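Local coordinates for protein (superoxide dismutase) (PDB 1COJ) that converts superoxide into hydrogen peroxide and dioxygen, using one iron ion per subunit of a homotetramer, at residues Asp9-Gln14 with Leu80-Phe85; Glu25-Ala30 with Glu166-Val171; Glu117-Ala122 with Pro179-Phe184. One frame throughout, in Å; residues are numbered along the deposited sequence.

Contact 1: residues Asp9-Gln14 with Leu80-Phe85. With FE (Fe (III) ion), chain B.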
loop_
_atom_site.group_PDB
_atom_site.type_symbol
_atom_site.label_atom_id
_atom_site.label_comp_id
_atom_site.label_asym_id
_atom_site.label_seq_id
_atom_site.Cartn_x
_atom_site.Cartn_y
_atom_site.Cartn_z
ATOM N N ASP A 9 -0.428 -29.161 -10.991
ATOM C CA ASP A 9 -0.042 -30.153 -9.991
ATOM C C ASP A 9 1.339 -30.745 -10.189
ATOM O O ASP A 9 2.028 -31.048 -9.222
ATOM C CB ASP A 9 -1.076 -31.276 -9.912
ATOM C CG ASP A 9 -2.346 -30.841 -9.222
ATOM O OD1 ASP A 9 -2.346 -30.722 -7.979
ATOM O OD2 ASP A 9 -3.342 -30.605 -9.925
ATOM N N HIS A 10 1.777 -30.851 -11.438
ATOM C CA HIS A 10 3.084 -31.417 -11.733
ATOM C C HIS A 10 4.249 -30.583 -11.191
ATOM O O HIS A 10 5.398 -31.016 -11.238
ATOM C CB HIS A 10 3.249 -31.626 -13.242
ATOM C CG HIS A 10 3.458 -30.364 -14.021
ATOM N ND1 HIS A 10 2.434 -29.659 -14.611
ATOM C CD2 HIS A 10 4.599 -29.694 -14.340
ATOM C CE1 HIS A 10 2.921 -28.620 -15.256
ATOM N NE2 HIS A 10 4.232 -28.616 -15.108
ATOM N N LEU A 11 3.944 -29.386 -10.700
ATOM C CA LEU A 11 4.951 -28.476 -10.154
ATOM C C LEU A 11 5.216 -28.680 -8.662
ATOM O O LEU A 11 6.155 -28.102 -8.118
ATOM C CB LEU A 11 4.501 -27.029 -10.385
ATOM C CG LEU A 11 5.180 -26.152 -11.439
ATOM C CD1 LEU A 11 5.589 -26.942 -12.657
ATOM C CD2 LEU A 11 4.244 -25.012 -11.808
ATOM N N LYS A 12 4.378 -29.472 -7.997
ATOM C CA LYS A 12 4.515 -29.711 -6.559
ATOM C C LYS A 12 5.810 -30.431 -6.169
ATOM O O LYS A 12 6.035 -31.581 -6.557
ATOM C CB LYS A 12 3.313 -30.501 -6.047
ATOM C CG LYS A 12 3.209 -30.570 -4.539
ATOM C CD LYS A 12 1.969 -31.345 -4.152
ATOM C CE LYS A 12 1.816 -31.446 -2.652
ATOM N NZ LYS A 12 0.632 -32.279 -2.322
ATOM N N PRO A 13 6.670 -29.766 -5.377
ATOM C CA PRO A 13 7.948 -30.322 -4.920
ATOM C C PRO A 13 7.703 -31.341 -3.812
ATOM O O PRO A 13 6.696 -31.270 -3.101
ATOM C CB PRO A 13 8.682 -29.098 -4.354
ATOM C CG PRO A 13 7.931 -27.916 -4.895
ATOM C CD PRO A 13 6.515 -28.386 -4.895
ATOM N N GLN A 14 8.636 -32.270 -3.649
ATOM C CA GLN A 14 8.516 -33.286 -2.617
ATOM C C GLN A 14 9.900 -33.747 -2.183
ATOM O O GLN A 14 10.829 -33.805 -2.984
ATOM C CB GLN A 14 7.713 -34.480 -3.139
ATOM C CG GLN A 14 6.611 -34.954 -2.197
ATOM C CD GLN A 14 5.545 -33.893 -1.961
ATOM O OE1 GLN A 14 5.654 -33.076 -1.049
ATOM N NE2 GLN A 14 4.522 -33.892 -2.799
ATOM N N LEU A 80 3.842 -16.155 -9.487
ATOM C CA LEU A 80 4.998 -16.199 -8.597
ATOM C C LEU A 80 5.153 -17.563 -7.933
ATOM O O LEU A 80 6.268 -18.067 -7.807
ATOM C CB LEU A 80 4.915 -15.073 -7.562
ATOM C CG LEU A 80 5.589 -13.731 -7.900
ATOM C CD1 LEU A 80 5.699 -13.482 -9.391
ATOM C CD2 LEU A 80 4.844 -12.601 -7.209
ATOM N N HIS A 81 4.039 -18.173 -7.534
ATOM C CA HIS A 81 4.103 -19.492 -6.913
ATOM C C HIS A 81 4.547 -20.558 -7.907
ATOM O O HIS A 81 5.333 -21.442 -7.561
ATOM C CB HIS A 81 2.773 -19.872 -6.260
ATOM C CG HIS A 81 2.590 -19.278 -4.897
ATOM N ND1 HIS A 81 1.949 -18.084 -4.659
ATOM C CD2 HIS A 81 3.051 -19.693 -3.692
ATOM C CE1 HIS A 81 2.046 -17.809 -3.358
ATOM N NE2 HIS A 81 2.706 -18.756 -2.728
ATOM N N GLU A 82 4.088 -20.453 -9.151
ATOM C CA GLU A 82 4.482 -21.422 -10.166
ATOM C C GLU A 82 5.973 -21.325 -10.467
ATOM O O GLU A 82 6.633 -22.342 -10.694
ATOM C CB GLU A 82 3.648 -21.249 -11.431
ATOM C CG GLU A 82 2.198 -21.616 -11.207
ATOM C CD GLU A 82 1.363 -21.594 -12.469
ATOM O OE1 GLU A 82 0.218 -22.080 -12.405
ATOM O OE2 GLU A 82 1.832 -21.094 -13.513
ATOM N N LEU A 83 6.506 -20.109 -10.441
ATOM C CA LEU A 83 7.930 -19.887 -10.684
ATOM C C LEU A 83 8.753 -20.390 -9.495
ATOM O O LEU A 83 9.871 -20.881 -9.654
ATOM C CB LEU A 83 8.198 -18.396 -10.913
ATOM C CG LEU A 83 7.657 -17.773 -12.205
ATOM C CD1 LEU A 83 7.716 -16.261 -12.120
ATOM C CD2 LEU A 83 8.462 -18.272 -13.396
ATOM N N TYR A 84 8.172 -20.272 -8.307
ATOM C CA TYR A 84 8.806 -20.702 -7.066
ATOM C C TYR A 84 8.894 -22.232 -6.962
ATOM O O TYR A 84 9.986 -22.793 -6.870
ATOM C CB TYR A 84 8.025 -20.111 -5.887
ATOM C CG TYR A 84 8.425 -20.589 -4.510
ATOM C CD1 TYR A 84 9.589 -20.129 -3.898
ATOM C CD2 TYR A 84 7.601 -21.452 -3.790
ATOM C CE1 TYR A 84 9.919 -20.510 -2.597
ATOM C CE2 TYR A 84 7.921 -21.841 -2.490
ATOM C CZ TYR A 84 9.075 -21.361 -1.898
ATOM O OH TYR A 84 9.345 -21.674 -0.582
ATOM N N PHE A 85 7.747 -22.903 -6.999
ATOM C CA PHE A 85 7.714 -24.360 -6.909
ATOM C C PHE A 85 8.452 -25.018 -8.070
ATOM O O PHE A 85 9.202 -25.978 -7.880
ATOM C CB PHE A 85 6.268 -24.860 -6.879
ATOM C CG PHE A 85 5.518 -24.489 -5.630
ATOM C CD1 PHE A 85 6.040 -24.788 -4.376
ATOM C CD2 PHE A 85 4.281 -23.854 -5.709
ATOM C CE1 PHE A 85 5.344 -24.464 -3.219
ATOM C CE2 PHE A 85 3.575 -23.526 -4.556
ATOM C CZ PHE A 85 4.107 -23.832 -3.309
HETATM FE FE FE B . 3.451 -18.310 -0.743
HETATM O O HOH W 1 3.295 -16.325 -0.940
#

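Contact 2: residues Glu25-Ala30 with Glu166-Val171. With FE (Fe (III) ion), chain B.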
loop_
_atom_site.group_PDB
_atom_site.type_symbol
_atom_site.label_atom_id
_atom_site.label_comp_id
_atom_site.label_asym_id
_atom_site.label_seq_id
_atom_site.Cartn_x
_atom_site.Cartn_y
_atom_site.Cartn_z
ATOM N N GLU A 25 2.775 -28.955 1.715
ATOM C CA GLU A 25 1.355 -29.276 1.589
ATOM C C GLU A 25 0.380 -28.091 1.622
ATOM O O GLU A 25 -0.300 -27.823 0.625
ATOM C CB GLU A 25 0.957 -30.354 2.611
ATOM C CG GLU A 25 -0.438 -30.960 2.400
ATOM C CD GLU A 25 -0.555 -31.815 1.137
ATOM O OE1 GLU A 25 -1.689 -32.215 0.792
ATOM O OE2 GLU A 25 0.479 -32.100 0.493
ATOM N N PRO A 26 0.308 -27.354 2.746
ATOM C CA PRO A 26 -0.624 -26.225 2.784
ATOM C C PRO A 26 -0.257 -25.105 1.813
ATOM O O PRO A 26 -1.135 -24.440 1.263
ATOM C CB PRO A 26 -0.547 -25.766 4.241
ATOM C CG PRO A 26 0.856 -26.087 4.623
ATOM C CD PRO A 26 1.048 -27.460 4.018
ATOM N N HIS A 27 1.036 -24.922 1.577
ATOM C CA HIS A 27 1.502 -23.871 0.678
ATOM C C HIS A 27 0.999 -24.102 -0.743
ATOM O O HIS A 27 0.482 -23.181 -1.385
ATOM C CB HIS A 27 3.033 -23.793 0.694
ATOM C CG HIS A 27 3.580 -22.489 0.200
ATOM N ND1 HIS A 27 4.925 -22.224 0.046
ATOM C CD2 HIS A 27 2.937 -21.350 -0.173
ATOM C CE1 HIS A 27 5.052 -20.966 -0.404
ATOM N NE2 HIS A 27 3.871 -20.393 -0.552
ATOM N N PHE A 28 1.109 -25.342 -1.209
ATOM C CA PHE A 28 0.683 -25.707 -2.553
ATOM C C PHE A 28 -0.820 -25.950 -2.670
ATOM O O PHE A 28 -1.489 -25.358 -3.518
ATOM C CB PHE A 28 1.439 -26.955 -3.026
ATOM C CG PHE A 28 1.313 -27.217 -4.499
ATOM C CD1 PHE A 28 2.253 -26.706 -5.390
ATOM C CD2 PHE A 28 0.247 -27.961 -4.998
ATOM C CE1 PHE A 28 2.135 -26.929 -6.765
ATOM C CE2 PHE A 28 0.118 -28.190 -6.368
ATOM C CZ PHE A 28 1.064 -27.673 -7.254
ATOM N N GLU A 29 -1.345 -26.807 -1.802
ATOM C CA GLU A 29 -2.753 -27.174 -1.821
ATOM C C GLU A 29 -3.753 -26.117 -1.372
ATOM O O GLU A 29 -4.864 -26.065 -1.892
ATOM C CB GLU A 29 -2.973 -28.460 -1.017
ATOM C CG GLU A 29 -2.172 -29.660 -1.508
ATOM C CD GLU A 29 -2.511 -30.069 -2.934
ATOM O OE1 GLU A 29 -3.653 -29.830 -3.384
ATOM O OE2 GLU A 29 -1.630 -30.645 -3.604
ATOM N N ALA A 30 -3.386 -25.285 -0.403
ATOM C CA ALA A 30 -4.312 -24.269 0.080
ATOM C C ALA A 30 -4.070 -22.876 -0.485
ATOM O O ALA A 30 -4.960 -22.287 -1.103
ATOM C CB ALA A 30 -4.315 -24.229 1.604
ATOM N N GLU A 166 5.026 -15.469 5.409
ATOM C CA GLU A 166 5.177 -16.333 6.572
ATOM C C GLU A 166 4.724 -17.775 6.365
ATOM O O GLU A 166 5.317 -18.693 6.925
ATOM C CB GLU A 166 4.487 -15.708 7.780
ATOM C CG GLU A 166 5.115 -14.382 8.155
ATOM C CD GLU A 166 4.454 -13.703 9.332
ATOM O OE1 GLU A 166 3.213 -13.778 9.475
ATOM O OE2 GLU A 166 5.190 -13.067 10.115
ATOM N N HIS A 167 3.707 -17.987 5.536
ATOM C CA HIS A 167 3.222 -19.342 5.288
ATOM C C HIS A 167 4.242 -20.214 4.555
ATOM O O HIS A 167 4.156 -21.442 4.584
ATOM C CB HIS A 167 1.883 -19.325 4.527
ATOM C CG HIS A 167 1.948 -18.687 3.173
ATOM N ND1 HIS A 167 1.068 -17.722 2.728
ATOM C CD2 HIS A 167 2.787 -18.919 2.133
ATOM C CE1 HIS A 167 1.393 -17.415 1.469
ATOM N NE2 HIS A 167 2.433 -18.119 1.070
ATOM N N ALA A 168 5.228 -19.579 3.931
ATOM C CA ALA A 168 6.248 -20.300 3.181
ATOM C C ALA A 168 7.263 -21.050 4.051
ATOM O O ALA A 168 7.816 -22.070 3.618
ATOM C CB ALA A 168 6.972 -19.346 2.244
ATOM N N TYR A 169 7.468 -20.583 5.283
ATOM C CA TYR A 169 8.450 -21.193 6.184
ATOM C C TYR A 169 8.029 -21.411 7.641
ATOM O O TYR A 169 8.758 -22.051 8.408
ATOM C CB TYR A 169 9.739 -20.361 6.164
ATOM C CG TYR A 169 9.557 -18.916 6.600
ATOM C CD1 TYR A 169 9.657 -18.555 7.944
ATOM C CD2 TYR A 169 9.263 -17.914 5.673
ATOM C CE1 TYR A 169 9.466 -17.235 8.357
ATOM C CE2 TYR A 169 9.070 -16.588 6.074
ATOM C CZ TYR A 169 9.171 -16.257 7.417
ATOM O OH TYR A 169 8.948 -14.958 7.827
ATOM N N TYR A 170 6.856 -20.917 8.024
ATOM C CA TYR A 170 6.415 -21.045 9.407
ATOM C C TYR A 170 6.266 -22.449 9.978
ATOM O O TYR A 170 6.486 -22.652 11.171
ATOM C CB TYR A 170 5.148 -20.230 9.668
ATOM C CG TYR A 170 5.317 -19.311 10.845
ATOM C CD1 TYR A 170 5.968 -18.084 10.711
ATOM C CD2 TYR A 170 4.898 -19.703 12.112
ATOM C CE1 TYR A 170 6.199 -17.284 11.818
ATOM C CE2 TYR A 170 5.121 -18.923 13.206
ATOM C CZ TYR A 170 5.773 -17.717 13.071
ATOM O OH TYR A 170 6.033 -16.970 14.205
ATOM N N VAL A 171 5.907 -23.417 9.144
ATOM C CA VAL A 171 5.748 -24.789 9.618
ATOM C C VAL A 171 7.096 -25.366 10.065
ATOM O O VAL A 171 7.195 -25.965 11.135
ATOM C CB VAL A 171 5.123 -25.703 8.526
ATOM C CG1 VAL A 171 5.082 -27.158 9.003
ATOM C CG2 VAL A 171 3.719 -25.218 8.168
HETATM FE FE FE B . 3.451 -18.310 -0.743
HETATM O O HOH W 2 7.337 -23.292 1.166
HETATM O O HOH W 1 3.295 -16.325 -0.940
#

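Contact 3: residues Glu117-Ala122 with Pro179-Phe184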
loop_
_atom_site.group_PDB
_atom_site.type_symbol
_atom_site.label_atom_id
_atom_site.label_comp_id
_atom_site.label_asym_id
_atom_site.label_seq_id
_atom_site.Cartn_x
_atom_site.Cartn_y
_atom_site.Cartn_z
ATOM N N GLU A 117 23.172 -10.362 -1.927
ATOM C CA GLU A 117 22.138 -9.413 -2.305
ATOM C C GLU A 117 20.759 -10.056 -2.213
ATOM O O GLU A 117 19.815 -9.444 -1.702
ATOM C CB GLU A 117 22.390 -8.896 -3.721
ATOM C CG GLU A 117 21.664 -7.598 -4.057
ATOM C CD GLU A 117 22.127 -6.413 -3.217
ATOM O OE1 GLU A 117 21.370 -5.430 -3.113
ATOM O OE2 GLU A 117 23.244 -6.455 -2.664
ATOM N N LEU A 118 20.642 -11.293 -2.691
ATOM C CA LEU A 118 19.370 -12.004 -2.649
ATOM C C LEU A 118 18.924 -12.298 -1.228
ATOM O O LEU A 118 17.751 -12.117 -0.896
ATOM C CB LEU A 118 19.427 -13.301 -3.460
ATOM C CG LEU A 118 18.934 -13.218 -4.907
ATOM C CD1 LEU A 118 19.109 -14.571 -5.590
ATOM C CD2 LEU A 118 17.468 -12.779 -4.935
ATOM N N LYS A 119 19.854 -12.746 -0.388
ATOM C CA LYS A 119 19.533 -13.053 1.002
ATOM C C LYS A 119 19.088 -11.782 1.718
ATOM O O LYS A 119 18.134 -11.801 2.495
ATOM C CB LYS A 119 20.733 -13.667 1.726
ATOM C CG LYS A 119 21.168 -15.025 1.200
ATOM C CD LYS A 119 22.309 -15.570 2.046
ATOM C CE LYS A 119 22.890 -16.858 1.483
ATOM N NZ LYS A 119 21.917 -17.982 1.417
ATOM N N ALA A 120 19.754 -10.673 1.414
ATOM C CA ALA A 120 19.427 -9.386 2.020
ATOM C C ALA A 120 18.007 -8.949 1.649
ATOM O O ALA A 120 17.224 -8.556 2.521
ATOM C CB ALA A 120 20.437 -8.331 1.588
ATOM N N ALA A 121 17.676 -9.043 0.362
ATOM C CA ALA A 121 16.349 -8.671 -0.123
ATOM C C ALA A 121 15.290 -9.576 0.498
ATOM O O ALA A 121 14.211 -9.115 0.867
ATOM C CB ALA A 121 16.289 -8.743 -1.651
ATOM N N ALA A 122 15.614 -10.860 0.641
ATOM C CA ALA A 122 14.690 -11.823 1.233
ATOM C C ALA A 122 14.427 -11.501 2.704
ATOM O O ALA A 122 13.339 -11.755 3.222
ATOM C CB ALA A 122 15.234 -13.239 1.086
ATOM N N PRO A 179 17.402 -19.550 8.164
ATOM C CA PRO A 179 17.636 -20.952 7.816
ATOM C C PRO A 179 16.777 -21.406 6.636
ATOM O O PRO A 179 17.174 -22.297 5.887
ATOM C CB PRO A 179 17.293 -21.697 9.108
ATOM C CG PRO A 179 16.333 -20.783 9.797
ATOM C CD PRO A 179 16.930 -19.433 9.557
ATOM N N TYR A 180 15.616 -20.782 6.463
ATOM C CA TYR A 180 14.728 -21.118 5.355
ATOM C C TYR A 180 15.357 -20.663 4.039
ATOM O O TYR A 180 15.322 -21.387 3.041
ATOM C CB TYR A 180 13.353 -20.468 5.559
ATOM C CG TYR A 180 12.572 -20.233 4.285
ATOM C CD1 TYR A 180 12.084 -21.300 3.526
ATOM C CD2 TYR A 180 12.323 -18.934 3.833
ATOM C CE1 TYR A 180 11.364 -21.076 2.343
ATOM C CE2 TYR A 180 11.608 -18.698 2.654
ATOM C CZ TYR A 180 11.132 -19.771 1.915
ATOM O OH TYR A 180 10.430 -19.534 0.754
ATOM N N ILE A 181 15.945 -19.468 4.045
ATOM C CA ILE A 181 16.585 -18.933 2.848
ATOM C C ILE A 181 17.744 -19.840 2.432
ATOM O O ILE A 181 17.920 -20.131 1.249
ATOM C CB ILE A 181 17.084 -17.488 3.072
ATOM C CG1 ILE A 181 15.904 -16.582 3.444
ATOM C CG2 ILE A 181 17.761 -16.965 1.812
ATOM C CD1 ILE A 181 16.307 -15.205 3.947
ATOM N N ASP A 182 18.515 -20.317 3.409
ATOM C CA ASP A 182 19.630 -21.215 3.120
ATOM C C ASP A 182 19.100 -22.506 2.501
ATOM O O ASP A 182 19.655 -23.003 1.520
ATOM C CB ASP A 182 20.420 -21.543 4.393
ATOM C CG ASP A 182 21.190 -20.350 4.933
ATOM O OD1 ASP A 182 21.584 -19.477 4.133
ATOM O OD2 ASP A 182 21.408 -20.288 6.163
ATOM N N ALA A 183 18.017 -23.034 3.065
ATOM C CA ALA A 183 17.411 -24.263 2.564
ATOM C C ALA A 183 16.934 -24.077 1.125
ATOM O O ALA A 183 17.110 -24.963 0.294
ATOM C CB ALA A 183 16.260 -24.697 3.463
ATOM N N PHE A 184 16.374 -22.907 0.824
ATOM C CA PHE A 184 15.900 -22.614 -0.528
ATOM C C PHE A 184 17.058 -22.741 -1.525
ATOM O O PHE A 184 16.925 -23.375 -2.576
ATOM C CB PHE A 184 15.288 -21.205 -0.606
ATOM C CG PHE A 184 14.892 -20.800 -2.000
ATOM C CD1 PHE A 184 13.624 -21.096 -2.490
ATOM C CD2 PHE A 184 15.795 -20.144 -2.834
ATOM C CE1 PHE A 184 13.266 -20.750 -3.793
ATOM C CE2 PHE A 184 15.447 -19.795 -4.134
ATOM C CZ PHE A 184 14.178 -20.098 -4.613
#

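Contact 1: residues Asp9-Gln14 with Leu80-Phe85
In the alpha-hairpin domain of this iron superoxide dismutase, the N-terminal loop packs through L11 and P13 on E82 and F85, at the C-terminal part of helix 63-86. The backbones come nearest at L11 and F85, whose CA atoms are 5.9 Å apart, and both side chains leave the chain toward the other segment. The carbonyl O of L11 lies 3.5 Å from F85 CB, a plain van der Waals approach. One turn back, the CD2 methyl of L11 rests 3.8 Å from both CB and the carbonyl O of E82, with CG only slightly farther, and the leucine crosses the glutamate at about a right angle. The E82 chain is extended beyond CG and carries the carboxylate on to Y32, to whose OH OE1 is hydrogen-bonded. P13 serves F85: CD of the proline ring is 3.7 Å from F85 CD1, and CG lies equally near, an oblique approach to the aromatic ring. With CG of F85 anti to its carbonyl carbon (chi1 -68°), the ring reaches the proline and also touches Y32 of helix 21-47.

Helix 63-86 is the second arm of the helical hairpin that opens the fold, and it supplies an iron ligand one turn before F85: H81 NE2 binds the metal at 2.2 Å. Its other ring nitrogen, ND1, is hydrogen-bonded to the carbonyl O of G77, which, together with the metal bond, helps fix the rotation of the imidazole. Since the F85 side chain also lies close to the ligand H27, the loop packs on a second-shell residue of the site. At the outer margin, L11 also packs on K212 of the second subunit.

Contact 2: residues Glu25-Ala30 with Glu166-Val171
H27 and H167 converge on one iron ion by different torsions: CG of H27 stands anti to the backbone N (chi1 -160°), whereas CG of H167 lies between the backbone N and the carbonyl carbon (chi1 61°). The two imidazoles thereby arrive with their NE2 atoms 3.1 Å apart, a closeness imposed by the shared metal. Each NE2 binds iron, H27 at 2.1 Å and H167 at the same length. The ring planes are inclined obliquely, at 55°, and H27 NE2 meets H167 at its edge, near the ring plane.

This is the mononuclear site of the iron/manganese superoxide dismutase family, set between the two domains: H27 comes from helix 21-47 of the alpha-hairpin domain and H167 from the C-terminal domain, with H81, D163 and water 1 completing the coordination.

A168 continues the contact. Its CA makes an off-centre CH-pi approach to the H27 ring, 4.2 Å from the centroid, while its CB methyl lies 3.7 Å from H27 CE1. Away from the metal, H27 ND1 donates to water 2, which in turn donates to the carbonyl O of A168 at 2.8 Å; this bridge helps fix the rotation of the imidazole. The ND1 of H167 is held instead across the subunit interface by E166 of the third subunit, and H31 stacks on the H167 ring.

Contact 3: residues Glu117-Ala122 with Pro179-Phe184
The segment axes of 117-122 and 179-184 run at 137° between their N-to-C directions, 10.7 Å apart at closest approach, and the nearest CA atoms are those of K119 and I181. I181 takes the largest share of the contact, its CB directed toward the other helix. Its two branches divide the work. CD1, at the end of an extended arm (chi2 169°), reaches the methyl of A122, 3.6 Å from its CB; CG2 lies 4.0 Å from CG of K119, touching the aliphatic part of the lysine.

Both helices belong to the C-terminal alpha/beta domain, where L118 and F184 pack on strand 157-163 and A122 on strand 128-134.

K119 runs extended past I181 and then bends at its last torsion (chi4 -62°), carrying NZ to D182. The ammonium donates to OD1 at 3.1 Å, meeting that oxygen nearly along its C-O axis, and the pair forms a salt bridge at the partly exposed margin of the contact. A methionine in place of K119 has no ammonium group and would probably leave the D182 carboxylate without this cationic mate.

The division between a buried alkyl seam and a single ion pair at its partly exposed edge implies that apolar packing holds the inner side of this helix pair, while the charged hydrogen bond probably adds a link between the two partly exposed side chains.

In the fold
Contact 2 lies at the iron and is wholly buried; contact 1 is also buried and supplies the ligand H81, but its cross-segment packing is in the second shell, while contact 3 reaches the partly exposed margin of the C-terminal domain. Contacts 1 and 2 share the metal and water 1; the K12-E25 salt bridge joins the loop to helix 21-47, and F85 on F28 joins the two arms of the hairpin. Contact 3 is joined to them through Y180, whose OH pairs with that of Y84 and whose ring packs on Y169. Chemistry follows place: metal coordination between the domains, apolar packing of the N-terminal loop on the hairpin, and an ion pair beside alkyl packing farther out.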